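Local coordinates for endo-pectate lyase (Erwinia chrysanthemi, PDB 3B4N), which probably cleaves polygalacturonate and methylated pectins internally by calcium-dependent beta-elimination, as a polysaccharide lyase of family 3, at residues 211-225 and 241-253. Numbering follows the deposited sequence.
With CA (calcium ion), chain C.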
ATOM      1  N   ALA A 211      -5.044   0.615  -0.211  1.00  8.41           N
ATOM      2  CA  ALA A 211      -5.118   1.945   0.380  1.00  9.56           C
ATOM      3  C   ALA A 211      -6.077   2.840  -0.393  1.00  8.93           C
ATOM      4  O   ALA A 211      -5.864   3.150  -1.560  1.00  8.60           O
ATOM      5  CB  ALA A 211      -3.731   2.579   0.431  1.00 10.76           C
ATOM      6  N   HIS A 212      -7.128   3.266   0.289  1.00  9.89           N
ATOM      7  CA  HIS A 212      -8.126   4.116  -0.314  1.00 10.25           C
ATOM      8  C   HIS A 212      -7.938   5.571   0.086  1.00 10.43           C
ATOM      9  O   HIS A 212      -7.485   5.875   1.182  1.00 11.19           O
ATOM     10  CB  HIS A 212      -9.520   3.665   0.138  1.00 10.58           C
ATOM     11  CG  HIS A 212     -10.642   4.402  -0.525  1.00 10.13           C
ATOM     12  ND1 HIS A 212     -10.948   4.240  -1.859  1.00 12.55           N
ATOM     13  CD2 HIS A 212     -11.528   5.305  -0.041  1.00 12.62           C
ATOM     14  CE1 HIS A 212     -11.978   5.007  -2.168  1.00 14.16           C
ATOM     15  NE2 HIS A 212     -12.348   5.664  -1.084  1.00 13.18           N
ATOM     16  N   ASN A 213      -8.236   6.470  -0.838  1.00 11.16           N
ATOM     17  CA  ASN A 213      -8.231   7.883  -0.501  1.00 10.99           C
ATOM     18  C   ASN A 213      -9.323   8.486  -1.362  1.00 11.41           C
ATOM     19  O   ASN A 213      -9.730   7.893  -2.354  1.00 11.93           O
ATOM     20  CB  ASN A 213      -6.881   8.568  -0.742  1.00 10.05           C
ATOM     21  CG  ASN A 213      -6.640   9.691   0.264  1.00 10.76           C
ATOM     22  OD1 ASN A 213      -7.571  10.118   0.952  1.00 10.82           O
ATOM     23  ND2 ASN A 213      -5.405  10.176   0.354  1.00 10.50           N
ATOM     24  N   ALA A 214      -9.824   9.647  -0.976  1.00 12.65           N
ATOM     25  CA  ALA A 214     -10.900  10.241  -1.752  1.00 14.72           C
ATOM     26  C   ALA A 214     -10.857  11.747  -1.731  1.00 14.82           C
ATOM     27  O   ALA A 214     -10.437  12.357  -0.750  1.00 13.79           O
ATOM     28  CB  ALA A 214     -12.243   9.763  -1.220  1.00 17.86           C
ATOM     29  N   LYS A 215     -11.292  12.346  -2.832  1.00 15.28           N
ATOM     30  CA  LYS A 215     -11.349  13.791  -2.897  1.00 17.16           C
ATOM     31  C   LYS A 215     -12.436  14.167  -1.897  1.00 17.75           C
ATOM     32  O   LYS A 215     -13.492  13.526  -1.843  1.00 18.40           O
ATOM     33  CB  LYS A 215     -11.727  14.246  -4.308  1.00 18.77           C
ATOM     34  CG  LYS A 215     -12.001  15.741  -4.431  1.00 23.11           C
ATOM     35  CD  LYS A 215     -12.088  16.179  -5.888  1.00 26.76           C
ATOM     36  CE  LYS A 215     -10.703  16.370  -6.510  1.00 29.88           C
ATOM     37  NZ  LYS A 215      -9.850  15.145  -6.478  1.00 33.54           N
ATOM     38  N   ASP A 216     -12.156  15.183  -1.089  1.00 18.67           N
ATOM     39  CA  ASP A 216     -13.090  15.662  -0.078  1.00 19.83           C
ATOM     40  C   ASP A 216     -13.239  14.674   1.085  1.00 19.18           C
ATOM     41  O   ASP A 216     -14.165  14.779   1.881  1.00 18.34           O
ATOM     42  CB  ASP A 216     -14.452  15.951  -0.729  1.00 23.92           C
ATOM     43  CG  ASP A 216     -15.373  16.750   0.166  1.00 28.50           C
ATOM     44  OD1 ASP A 216     -14.868  17.589   0.939  1.00 30.47           O
ATOM     45  OD2 ASP A 216     -16.608  16.558   0.085  1.00 31.97           O
ATOM     46  N   GLY A 217     -12.318  13.716   1.187  1.00 17.63           N
ATOM     47  CA  GLY A 217     -12.376  12.750   2.273  1.00 17.42           C
ATOM     48  C   GLY A 217     -11.659  13.216   3.532  1.00 16.72           C
ATOM     49  O   GLY A 217     -11.305  14.390   3.664  1.00 16.41           O
ATOM     50  N   TYR A 218     -11.437  12.300   4.471  1.00 16.11           N
ATOM     51  CA  TYR A 218     -10.758  12.655   5.713  1.00 16.66           C
ATOM     52  C   TYR A 218      -9.317  13.042   5.445  1.00 16.88           C
ATOM     53  O   TYR A 218      -8.621  12.357   4.695  1.00 15.13           O
ATOM     54  CB  TYR A 218     -10.773  11.493   6.707  1.00 19.62           C
ATOM     55  CG  TYR A 218     -12.120  11.232   7.321  1.00 21.16           C
ATOM     56  CD1 TYR A 218     -13.031  10.375   6.709  1.00 22.89           C
ATOM     57  CD2 TYR A 218     -12.484  11.839   8.521  1.00 23.53           C
ATOM     58  CE1 TYR A 218     -14.276  10.123   7.282  1.00 25.68           C
ATOM     59  CE2 TYR A 218     -13.724  11.597   9.099  1.00 25.20           C
ATOM     60  CZ  TYR A 218     -14.612  10.736   8.476  1.00 25.60           C
ATOM     61  OH  TYR A 218     -15.830  10.473   9.060  1.00 28.55           O
ATOM     62  N   GLY A 219      -8.870  14.132   6.061  1.00 16.36           N
ATOM     63  CA  GLY A 219      -7.507  14.581   5.865  1.00 18.06           C
ATOM     64  C   GLY A 219      -7.343  15.608   4.760  1.00 17.14           C
ATOM     65  O   GLY A 219      -6.239  16.093   4.528  1.00 19.10           O
ATOM     66  N   GLY A 220      -8.433  15.931   4.071  1.00 17.63           N
ATOM     67  CA  GLY A 220      -8.364  16.920   3.006  1.00 18.21           C
ATOM     68  C   GLY A 220      -8.009  16.350   1.646  1.00 16.78           C
ATOM     69  O   GLY A 220      -8.188  15.161   1.395  1.00 18.17           O
ATOM     70  N   LYS A 221      -7.506  17.205   0.762  1.00 15.88           N
ATOM     71  CA  LYS A 221      -7.133  16.778  -0.576  1.00 14.63           C
ATOM     72  C   LYS A 221      -6.067  15.688  -0.528  1.00 13.60           C
ATOM     73  O   LYS A 221      -5.040  15.843   0.130  1.00 13.56           O
ATOM     74  CB  LYS A 221      -6.624  17.971  -1.387  1.00 16.34           C
ATOM     75  CG  LYS A 221      -6.112  17.598  -2.763  1.00 18.01           C
ATOM     76  CD  LYS A 221      -6.013  18.805  -3.679  1.00 22.87           C
ATOM     77  CE  LYS A 221      -5.084  19.867  -3.143  1.00 26.10           C
ATOM     78  NZ  LYS A 221      -4.982  20.983  -4.128  1.00 28.98           N
ATOM     79  N   PRO A 222      -6.300  14.571  -1.238  1.00 12.99           N
ATOM     80  CA  PRO A 222      -5.343  13.461  -1.257  1.00 12.52           C
ATOM     81  C   PRO A 222      -3.935  13.918  -1.599  1.00 13.05           C
ATOM     82  O   PRO A 222      -3.721  14.662  -2.557  1.00 12.76           O
ATOM     83  CB  PRO A 222      -5.918  12.530  -2.317  1.00 12.94           C
ATOM     84  CG  PRO A 222      -7.390  12.732  -2.172  1.00 12.75           C
ATOM     85  CD  PRO A 222      -7.490  14.245  -2.042  1.00 12.48           C
ATOM     86  N   ASP A 223      -2.976  13.468  -0.800  1.00 12.82           N
ATOM     87  CA  ASP A 223      -1.579  13.813  -1.003  1.00 12.20           C
ATOM     88  C   ASP A 223      -0.810  12.501  -1.126  1.00 11.78           C
ATOM     89  O   ASP A 223      -1.260  11.586  -1.810  1.00 11.49           O
ATOM     90  CB  ASP A 223      -1.079  14.654   0.178  1.00 13.32           C
ATOM     91  CG  ASP A 223       0.220  15.396  -0.120  1.00 14.15           C
ATOM     92  OD1 ASP A 223       0.846  15.162  -1.177  1.00 16.75           O
ATOM     93  OD2 ASP A 223       0.623  16.223   0.730  1.00 16.70           O
ATOM     94  N   LYS A 224       0.329  12.379  -0.461  1.00 11.66           N
ATOM     95  CA  LYS A 224       1.104  11.153  -0.599  1.00 10.55           C
ATOM     96  C   LYS A 224       0.608   9.969   0.217  1.00 10.07           C
ATOM     97  O   LYS A 224      -0.019  10.123   1.263  1.00 11.13           O
ATOM     98  CB  LYS A 224       2.582  11.418  -0.271  1.00 13.46           C
ATOM     99  CG  LYS A 224       2.930  11.490   1.209  1.00 14.51           C
ATOM    100  CD  LYS A 224       2.245  12.645   1.927  1.00 15.97           C
ATOM    101  CE  LYS A 224       2.800  12.791   3.341  1.00 18.09           C
ATOM    102  NZ  LYS A 224       1.982  13.712   4.183  1.00 19.44           N
ATOM    103  N   VAL A 225       0.892   8.778  -0.295  1.00  8.02           N
ATOM    104  CA  VAL A 225       0.547   7.537   0.382  1.00  8.21           C
ATOM    105  C   VAL A 225       1.736   7.173   1.273  1.00  7.90           C
ATOM    106  O   VAL A 225       1.578   6.964   2.487  1.00  7.68           O
ATOM    107  CB  VAL A 225       0.295   6.405  -0.635  1.00  7.05           C
ATOM    108  CG1 VAL A 225       0.063   5.091   0.084  1.00  9.45           C
ATOM    109  CG2 VAL A 225      -0.933   6.752  -1.482  1.00  9.30           C
ATOM    110  N   PHE A 241       0.302  -4.053  -4.113  1.00  9.20           N
ATOM    111  CA  PHE A 241      -0.284  -3.044  -3.229  1.00  8.13           C
ATOM    112  C   PHE A 241      -1.227  -2.272  -4.156  1.00  8.16           C
ATOM    113  O   PHE A 241      -0.829  -1.843  -5.241  1.00  7.86           O
ATOM    114  CB  PHE A 241       0.850  -2.148  -2.726  1.00  7.98           C
ATOM    115  CG  PHE A 241       0.408  -0.973  -1.898  1.00  8.07           C
ATOM    116  CD1 PHE A 241      -0.494  -1.121  -0.849  1.00  7.17           C
ATOM    117  CD2 PHE A 241       0.975   0.279  -2.116  1.00  9.19           C
ATOM    118  CE1 PHE A 241      -0.823  -0.041  -0.023  1.00  8.44           C
ATOM    119  CE2 PHE A 241       0.652   1.369  -1.290  1.00  9.27           C
ATOM    120  CZ  PHE A 241      -0.242   1.203  -0.250  1.00  9.71           C
ATOM    121  N   THR A 242      -2.471  -2.103  -3.732  1.00  7.86           N
ATOM    122  CA  THR A 242      -3.471  -1.454  -4.568  1.00  8.77           C
ATOM    123  C   THR A 242      -4.024  -0.173  -3.996  1.00  8.12           C
ATOM    124  O   THR A 242      -4.410  -0.122  -2.830  1.00  9.35           O
ATOM    125  CB  THR A 242      -4.637  -2.420  -4.812  1.00 10.03           C
ATOM    126  OG1 THR A 242      -4.146  -3.559  -5.519  1.00 12.40           O
ATOM    127  CG2 THR A 242      -5.757  -1.759  -5.619  1.00 12.27           C
ATOM    128  N   LEU A 243      -4.060   0.855  -4.837  1.00  9.11           N
ATOM    129  CA  LEU A 243      -4.606   2.145  -4.447  1.00  8.83           C
ATOM    130  C   LEU A 243      -5.978   2.275  -5.080  1.00 10.94           C
ATOM    131  O   LEU A 243      -6.145   2.004  -6.271  1.00 11.65           O
ATOM    132  CB  LEU A 243      -3.724   3.296  -4.940  1.00  9.63           C
ATOM    133  CG  LEU A 243      -2.275   3.331  -4.445  1.00 10.44           C
ATOM    134  CD1 LEU A 243      -1.632   4.620  -4.901  1.00  9.88           C
ATOM    135  CD2 LEU A 243      -2.226   3.214  -2.930  1.00 13.04           C
ATOM    136  N   THR A 244      -6.958   2.678  -4.282  1.00  9.99           N
ATOM    137  CA  THR A 244      -8.318   2.857  -4.781  1.00 10.55           C
ATOM    138  C   THR A 244      -8.764   4.283  -4.499  1.00 10.19           C
ATOM    139  O   THR A 244      -8.248   4.947  -3.601  1.00 10.36           O
ATOM    140  CB  THR A 244      -9.301   1.872  -4.105  1.00 12.13           C
ATOM    141  OG1 THR A 244      -9.368   2.138  -2.702  1.00 12.98           O
ATOM    142  CG2 THR A 244      -8.841   0.443  -4.309  1.00 12.71           C
ATOM    143  N   GLY A 245      -9.725   4.759  -5.278  1.00 11.29           N
ATOM    144  CA  GLY A 245     -10.208   6.110  -5.063  1.00 11.52           C
ATOM    145  C   GLY A 245      -9.396   7.158  -5.798  1.00 12.74           C
ATOM    146  O   GLY A 245      -9.013   6.955  -6.953  1.00 14.12           O
ATOM    147  N   GLU A 246      -9.155   8.283  -5.128  1.00 12.33           N
ATOM    148  CA  GLU A 246      -8.394   9.397  -5.689  1.00 12.37           C
ATOM    149  C   GLU A 246      -7.184   9.642  -4.791  1.00 10.56           C
ATOM    150  O   GLU A 246      -7.337   9.826  -3.585  1.00 10.97           O
ATOM    151  CB  GLU A 246      -9.249  10.671  -5.736  1.00 13.92           C
ATOM    152  CG  GLU A 246     -10.502  10.597  -6.610  1.00 17.47           C
ATOM    153  CD  GLU A 246     -11.669   9.924  -5.920  1.00 17.79           C
ATOM    154  OE1 GLU A 246     -12.026  10.347  -4.799  1.00 18.89           O
ATOM    155  OE2 GLU A 246     -12.240   8.978  -6.504  1.00 20.21           O
ATOM    156  N   HIS A 247      -5.993   9.670  -5.389  1.00 10.43           N
ATOM    157  CA  HIS A 247      -4.742   9.861  -4.658  1.00 10.22           C
ATOM    158  C   HIS A 247      -3.878  10.999  -5.186  1.00 10.25           C
ATOM    159  O   HIS A 247      -4.017  11.424  -6.336  1.00 11.40           O
ATOM    160  CB  HIS A 247      -3.924   8.579  -4.729  1.00  9.20           C
ATOM    161  CG  HIS A 247      -4.505   7.455  -3.937  1.00  9.43           C
ATOM    162  ND1 HIS A 247      -4.048   7.124  -2.680  1.00  9.90           N
ATOM    163  CD2 HIS A 247      -5.519   6.601  -4.208  1.00 10.48           C
ATOM    164  CE1 HIS A 247      -4.755   6.111  -2.210  1.00 10.18           C
ATOM    165  NE2 HIS A 247      -5.654   5.774  -3.121  1.00 11.13           N
ATOM    166  N   GLY A 248      -2.969  11.477  -4.340  1.00 10.93           N
ATOM    167  CA  GLY A 248      -2.046  12.523  -4.744  1.00 10.39           C
ATOM    168  C   GLY A 248      -0.864  11.847  -5.418  1.00 11.57           C
ATOM    169  O   GLY A 248      -0.636  12.015  -6.614  1.00 12.11           O
ATOM    170  N   LYS A 249      -0.094  11.088  -4.646  1.00 12.09           N
ATOM    171  CA  LYS A 249       1.037  10.353  -5.201  1.00 12.30           C
ATOM    172  C   LYS A 249       1.338   9.145  -4.336  1.00 10.98           C
ATOM    173  O   LYS A 249       0.947   9.088  -3.171  1.00 11.30           O
ATOM    174  CB  LYS A 249       2.278  11.244  -5.338  1.00 15.53           C
ATOM    175  CG  LYS A 249       2.756  11.892  -4.076  1.00 17.89           C
ATOM    176  CD  LYS A 249       4.090  12.627  -4.309  1.00 21.00           C
ATOM    177  CE  LYS A 249       3.966  13.780  -5.303  1.00 22.05           C
ATOM    178  NZ  LYS A 249       3.114  14.901  -4.801  1.00 24.67           N
ATOM    179  N   LEU A 250       2.014   8.160  -4.915  1.00  8.99           N
ATOM    180  CA  LEU A 250       2.348   6.953  -4.177  1.00  8.93           C
ATOM    181  C   LEU A 250       3.484   7.163  -3.192  1.00  8.48           C
ATOM    182  O   LEU A 250       3.389   6.749  -2.038  1.00  8.21           O
ATOM    183  CB  LEU A 250       2.731   5.835  -5.151  1.00  9.39           C
ATOM    184  CG  LEU A 250       3.296   4.541  -4.549  1.00  9.22           C
ATOM    185  CD1 LEU A 250       2.268   3.871  -3.636  1.00 10.31           C
ATOM    186  CD2 LEU A 250       3.708   3.615  -5.681  1.00 11.20           C
ATOM    187  N   TRP A 251       4.545   7.828  -3.634  1.00  8.10           N
ATOM    188  CA  TRP A 251       5.721   8.012  -2.786  1.00  7.56           C
ATOM    189  C   TRP A 251       6.397   9.335  -3.035  1.00  9.30           C
ATOM    190  O   TRP A 251       6.523   9.778  -4.180  1.00  9.66           O
ATOM    191  CB  TRP A 251       6.708   6.874  -3.072  1.00  7.61           C
ATOM    192  CG  TRP A 251       8.063   6.979  -2.430  1.00  7.77           C
ATOM    193  CD1 TRP A 251       8.455   6.433  -1.234  1.00  8.42           C
ATOM    194  CD2 TRP A 251       9.238   7.553  -3.011  1.00  8.16           C
ATOM    195  NE1 TRP A 251       9.808   6.621  -1.049  1.00  8.86           N
ATOM    196  CE2 TRP A 251      10.312   7.304  -2.126  1.00  8.56           C
ATOM    197  CE3 TRP A 251       9.488   8.248  -4.202  1.00  8.48           C
ATOM    198  CZ2 TRP A 251      11.619   7.725  -2.395  1.00  9.21           C
ATOM    199  CZ3 TRP A 251      10.791   8.667  -4.468  1.00  8.73           C
ATOM    200  CH2 TRP A 251      11.838   8.403  -3.567  1.00  9.33           C
ATOM    201  N   ARG A 252       6.826   9.967  -1.951  1.00  9.61           N
ATOM    202  CA  ARG A 252       7.538  11.227  -2.049  1.00 10.57           C
ATOM    203  C   ARG A 252       8.741  11.250  -1.123  1.00 11.63           C
ATOM    204  O   ARG A 252       8.630  10.984   0.079  1.00 13.17           O
ATOM    205  CB  ARG A 252       6.622  12.400  -1.693  1.00 11.55           C
ATOM    206  CG  ARG A 252       7.271  13.783  -1.848  1.00 12.22           C
ATOM    207  CD  ARG A 252       7.747  14.039  -3.284  1.00 12.41           C
ATOM    208  NE  ARG A 252       7.960  15.466  -3.556  1.00 14.36           N
ATOM    209  CZ  ARG A 252       9.148  16.059  -3.658  1.00 13.59           C
ATOM    210  NH1 ARG A 252       9.221  17.365  -3.911  1.00 14.85           N
ATOM    211  NH2 ARG A 252      10.263  15.357  -3.521  1.00 11.84           N
ATOM    212  N   SER A 253       9.901  11.527  -1.699  1.00 11.45           N
ATOM    213  CA  SER A 253      11.109  11.700  -0.907  1.00 11.72           C
ATOM    214  C   SER A 253      10.860  13.100  -0.347  1.00 12.19           C
ATOM    215  O   SER A 253      10.596  14.025  -1.106  1.00 13.33           O
ATOM    216  CB  SER A 253      12.334  11.726  -1.808  1.00 12.89           C
ATOM    217  OG  SER A 253      13.473  12.143  -1.077  1.00 11.23           O
TER
HETATM  218 CA    CA C 702      -8.068  11.068   2.996  1.00 11.72          CA
HETATM  219  O   HOH W   1      -3.325   9.634  -1.557  1.00 11.61           O
HETATM  220  O   HOH W   2      -5.943  12.239   2.903  1.00 12.96           O
HETATM  221  O   HOH W   3      -9.076  12.766   1.666  1.00 12.47           O
HETATM  222  O   HOH W   4       3.671  14.804  -1.539  1.00 27.76           O
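N213 and H247 meet where two successive coils of the right-handed parallel beta-helix stack. CB of N213 sits over one face of the imidazole, 3.7 Å from the ring centroid, in a CH-pi contact, while CB of L243 covers the opposite face. The ring's NE2 donates to T244 O at 2.8 Å; N213 N reaches that oxygen from the other face of its carbonyl plane, so two donors grip it. The other ring nitrogen, ND1, hydrogen-bonds to a water that also accepts a hydrogen bond from N213 ND2 and donates one to D223 O, linking N213 and D223, at either end of the calcium-binding loop, to the ring. The asparagine's OD1 binds calcium at 2.3 Å; H247 therefore probably helps to position this first-shell ligand from the second shell of the metal site, which Y218 O, two waters, D191 and I192 complete.

H212, its CG anti to the backbone N (chi1 -175°), brings ND1 to T244 OG1 at 2.8 Å, near the ring plane. E246 bends back at chi2 (81°), and OE1 accepts a hydrogen bond from K215 N through its anti lone pair. Inside the coil, A211 CB and V225 CG1 pack on F241 CZ, the valine methyl at the ring edge.

Parallel pairing joins strand 210-213 to 241-244 and 224-228 to 246-253; 241-244 pairs in turn with 271-274, and 246-253 lies between 224-228 and 276-284.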